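Local coordinates for protein auracyanin A (Chloroflexus aurantiacus, PDB 2AAN) that carries a single copper ion in a cupredoxin fold and probably serves as a soluble electron acceptor for the membrane-bound alternative complex III, at residues A[65-70]-A[118-123]. Residues are numbered along the deposited sequence; the frame is centred on the assembly and turned at random.
Sequences GGEAEA and TYLYIC. With CU (copper (II) ion), chain B.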
ATOM      1  N   GLY A  65      -0.447  -4.496 -12.041  1.00 25.26           N
ATOM      2  CA  GLY A  65       0.610  -5.302 -12.660  1.00 21.77           C
ATOM      3  C   GLY A  65       1.103  -6.323 -11.667  1.00 24.14           C
ATOM      4  O   GLY A  65       0.640  -6.382 -10.523  1.00 26.24           O
ATOM      5  N   GLY A  66       2.075  -7.108 -12.063  1.00 20.69           N
ATOM      6  CA  GLY A  66       2.506  -8.186 -11.186  1.00 24.05           C
ATOM      7  C   GLY A  66       3.586  -7.738 -10.243  1.00 17.89           C
ATOM      8  O   GLY A  66       3.802  -6.548 -10.027  1.00 13.58           O
ATOM      9  N   GLU A  67       4.308  -8.716  -9.724  1.00 12.63           N
ATOM     10  CA  GLU A  67       5.423  -8.481  -8.862  1.00 16.11           C
ATOM     11  C   GLU A  67       6.512  -7.706  -9.578  1.00 20.71           C
ATOM     12  O   GLU A  67       7.212  -6.930  -8.968  1.00 19.23           O
ATOM     13  CB  GLU A  67       6.000  -9.816  -8.362  1.00 13.90           C
ATOM     14  CG  GLU A  67       5.044 -10.667  -7.481  1.00 15.76           C
ATOM     15  CD  GLU A  67       4.826 -10.176  -6.041  1.00 18.57           C
ATOM     16  OE1 GLU A  67       5.438  -9.170  -5.601  1.00 16.66           O
ATOM     17  OE2 GLU A  67       4.006 -10.829  -5.341  1.00 15.25           O
ATOM     18  N   ALA A  68       6.705  -7.943 -10.871  1.00 24.88           N
ATOM     19  CA  ALA A  68       7.673  -7.133 -11.637  1.00 18.77           C
ATOM     20  C   ALA A  68       7.336  -5.625 -11.630  1.00 17.51           C
ATOM     21  O   ALA A  68       8.215  -4.752 -11.477  1.00 21.18           O
ATOM     22  CB  ALA A  68       7.745  -7.655 -13.065  1.00 24.87           C
ATOM     23  N   GLU A  69       6.062  -5.289 -11.765  1.00 18.84           N
ATOM     24  CA  GLU A  69       5.709  -3.884 -11.746  1.00 18.96           C
ATOM     25  C   GLU A  69       5.916  -3.342 -10.315  1.00 19.82           C
ATOM     26  O   GLU A  69       6.414  -2.237 -10.145  1.00 18.75           O
ATOM     27  CB  GLU A  69       4.304  -3.649 -12.280  1.00 24.14           C
ATOM     28  CG  GLU A  69       3.947  -2.173 -12.422  1.00 25.04           C
ATOM     29  CD  GLU A  69       5.031  -1.348 -13.147  1.00 31.34           C
ATOM     30  OE1 GLU A  69       5.552  -1.807 -14.190  1.00 38.31           O
ATOM     31  OE2 GLU A  69       5.391  -0.254 -12.649  1.00 38.29           O
ATOM     32  N   ALA A  70       5.575  -4.145  -9.298  1.00 15.34           N
ATOM     33  CA  ALA A  70       5.813  -3.785  -7.881  1.00 11.84           C
ATOM     34  C   ALA A  70       7.295  -3.498  -7.615  1.00 15.37           C
ATOM     35  O   ALA A  70       7.661  -2.497  -6.972  1.00 12.97           O
ATOM     36  CB  ALA A  70       5.336  -4.915  -6.966  1.00 13.34           C
ATOM     37  N   THR A 118      -7.364  -9.450  -8.979  1.00 21.54           N
ATOM     38  CA  THR A 118      -6.505  -9.401  -7.802  1.00 21.61           C
ATOM     39  C   THR A 118      -5.378  -8.422  -8.067  1.00 19.60           C
ATOM     40  O   THR A 118      -4.891  -8.301  -9.184  1.00 17.49           O
ATOM     41  CB  THR A 118      -5.959 -10.794  -7.399  1.00 26.98           C
ATOM     42  OG1 THR A 118      -5.119 -11.295  -8.437  1.00 31.95           O
ATOM     43  CG2 THR A 118      -7.104 -11.753  -7.194  1.00 23.36           C
ATOM     44  N   TYR A 119      -5.003  -7.685  -7.036  1.00 14.59           N
ATOM     45  CA  TYR A 119      -4.033  -6.603  -7.161  1.00 18.12           C
ATOM     46  C   TYR A 119      -3.055  -6.743  -6.025  1.00 15.64           C
ATOM     47  O   TYR A 119      -3.388  -7.269  -4.990  1.00 23.90           O
ATOM     48  CB  TYR A 119      -4.757  -5.257  -7.055  1.00 19.14           C
ATOM     49  CG  TYR A 119      -5.798  -5.058  -8.149  1.00 20.15           C
ATOM     50  CD1 TYR A 119      -5.479  -4.361  -9.316  1.00 20.91           C
ATOM     51  CD2 TYR A 119      -7.087  -5.572  -8.013  1.00 23.20           C
ATOM     52  CE1 TYR A 119      -6.424  -4.181 -10.329  1.00 19.03           C
ATOM     53  CE2 TYR A 119      -8.050  -5.406  -9.024  1.00 21.88           C
ATOM     54  CZ  TYR A 119      -7.713  -4.702 -10.168  1.00 21.79           C
ATOM     55  OH  TYR A 119      -8.652  -4.532 -11.150  1.00 23.70           O
ATOM     56  N   LEU A 120      -1.846  -6.276  -6.219  1.00 11.57           N
ATOM     57  CA  LEU A 120      -0.866  -6.284  -5.127  1.00 13.66           C
ATOM     58  C   LEU A 120      -0.912  -4.970  -4.404  1.00 11.10           C
ATOM     59  O   LEU A 120      -1.107  -3.929  -5.028  1.00 15.78           O
ATOM     60  CB  LEU A 120       0.547  -6.480  -5.668  1.00 17.50           C
ATOM     61  CG  LEU A 120       0.817  -7.805  -6.344  1.00 14.03           C
ATOM     62  CD1 LEU A 120       2.155  -7.774  -7.082  1.00 22.00           C
ATOM     63  CD2 LEU A 120       0.785  -8.956  -5.369  1.00 24.62           C
ATOM     64  N   TYR A 121      -0.768  -5.025  -3.081  1.00 11.99           N
ATOM     65  CA  TYR A 121      -0.422  -3.851  -2.330  1.00 11.34           C
ATOM     66  C   TYR A 121       0.929  -4.088  -1.708  1.00 15.39           C
ATOM     67  O   TYR A 121       1.257  -5.216  -1.384  1.00 13.92           O
ATOM     68  CB  TYR A 121      -1.499  -3.432  -1.310  1.00 14.39           C
ATOM     69  CG  TYR A 121      -1.958  -4.465  -0.302  1.00 15.41           C
ATOM     70  CD1 TYR A 121      -1.213  -4.721   0.845  1.00 15.98           C
ATOM     71  CD2 TYR A 121      -3.170  -5.142  -0.458  1.00 12.86           C
ATOM     72  CE1 TYR A 121      -1.655  -5.626   1.793  1.00 16.68           C
ATOM     73  CE2 TYR A 121      -3.614  -6.037   0.484  1.00 13.54           C
ATOM     74  CZ  TYR A 121      -2.852  -6.298   1.605  1.00 12.47           C
ATOM     75  OH  TYR A 121      -3.264  -7.219   2.555  1.00 15.03           O
ATOM     76  N   ILE A 122       1.730  -3.020  -1.680  1.00 12.97           N
ATOM     77  CA  ILE A 122       3.122  -3.056  -1.275  1.00 13.06           C
ATOM     78  C   ILE A 122       3.445  -1.815  -0.454  1.00 16.15           C
ATOM     79  O   ILE A 122       2.691  -0.842  -0.422  1.00 13.87           O
ATOM     80  CB  ILE A 122       4.108  -3.126  -2.472  1.00  9.31           C
ATOM     81  CG1 ILE A 122       4.062  -1.834  -3.327  1.00 14.26           C
ATOM     82  CG2 ILE A 122       3.770  -4.307  -3.355  1.00 13.07           C
ATOM     83  CD1 ILE A 122       5.098  -1.747  -4.425  1.00 20.07           C
ATOM     84  N   CYS A 123       4.573  -1.877   0.239  1.00 14.97           N
ATOM     85  CA  CYS A 123       5.145  -0.674   0.847  1.00 13.27           C
ATOM     86  C   CYS A 123       6.398  -0.346   0.062  1.00 12.19           C
ATOM     87  O   CYS A 123       7.192  -1.240  -0.176  1.00 13.02           O
ATOM     88  CB  CYS A 123       5.498  -0.943   2.286  1.00 14.14           C
ATOM     89  SG  CYS A 123       6.461   0.348   3.106  1.00 12.11           S
TER
HETATM   90 CU    CU B 140       7.129  -0.455   5.064  1.00 13.33          CU
HETATM   91  O   HOH W   1      -1.239  -5.728  -8.944  1.00 21.21           O
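Leu120 of this cupredoxin presses its methyl CD1 against two flat groups of the opposing helix start, the carboxylate of Glu67 and the peptide joining Gly66 to Glu67. CD1 sits over one face of the carboxylate, almost directly above Glu67 CD at 3.7 Å, while Leu120 CD2 lies toward the OE2 end of the same face. At the other oxygen, OE1, the carboxylate is hydrogen-bonded to the hydroxyl of Tyr129. The peptide plane stands roughly square to the carboxylate, and Leu120 CD1 covers it too, 3.5 Å from Gly66 C. The bend at chi2 (-75°) brings the Glu67 carboxylate back beside the start of its own helix, and chi3 near 0° turns its plane.

The contact places the first turn of helix 67-80 on one face of the sheet that holds strand 117-122. Tyr119 and Tyr121 leave the strand on the other side, where the Tyr121 ring meets Trp60 and stands edge-to-face with Phe32. Gly66 is the N-cap, and its O accepts a bond from Ala70 N that closes the first turn; the Ala70 methyl points toward the strand. That methyl, CB, packs against Ile122 CG2 at 4.0 Å. With chi1 at 66°, Ile122 CG1 lies between the backbone N and the carbonyl carbon, and CD1 extends to 3.7 Å from Ala70 O.

No direct hydrogen bond joins the two segments, but one water does: it donates to Gly65 O, at a doubtfully short distance, and accepts from Leu120 N at 2.8 Å. Just beyond the end of the strand comes a copper ligand, completing the site with His58, His128 and Met132: Cys123 SG binds the copper ion at 2.2 Å.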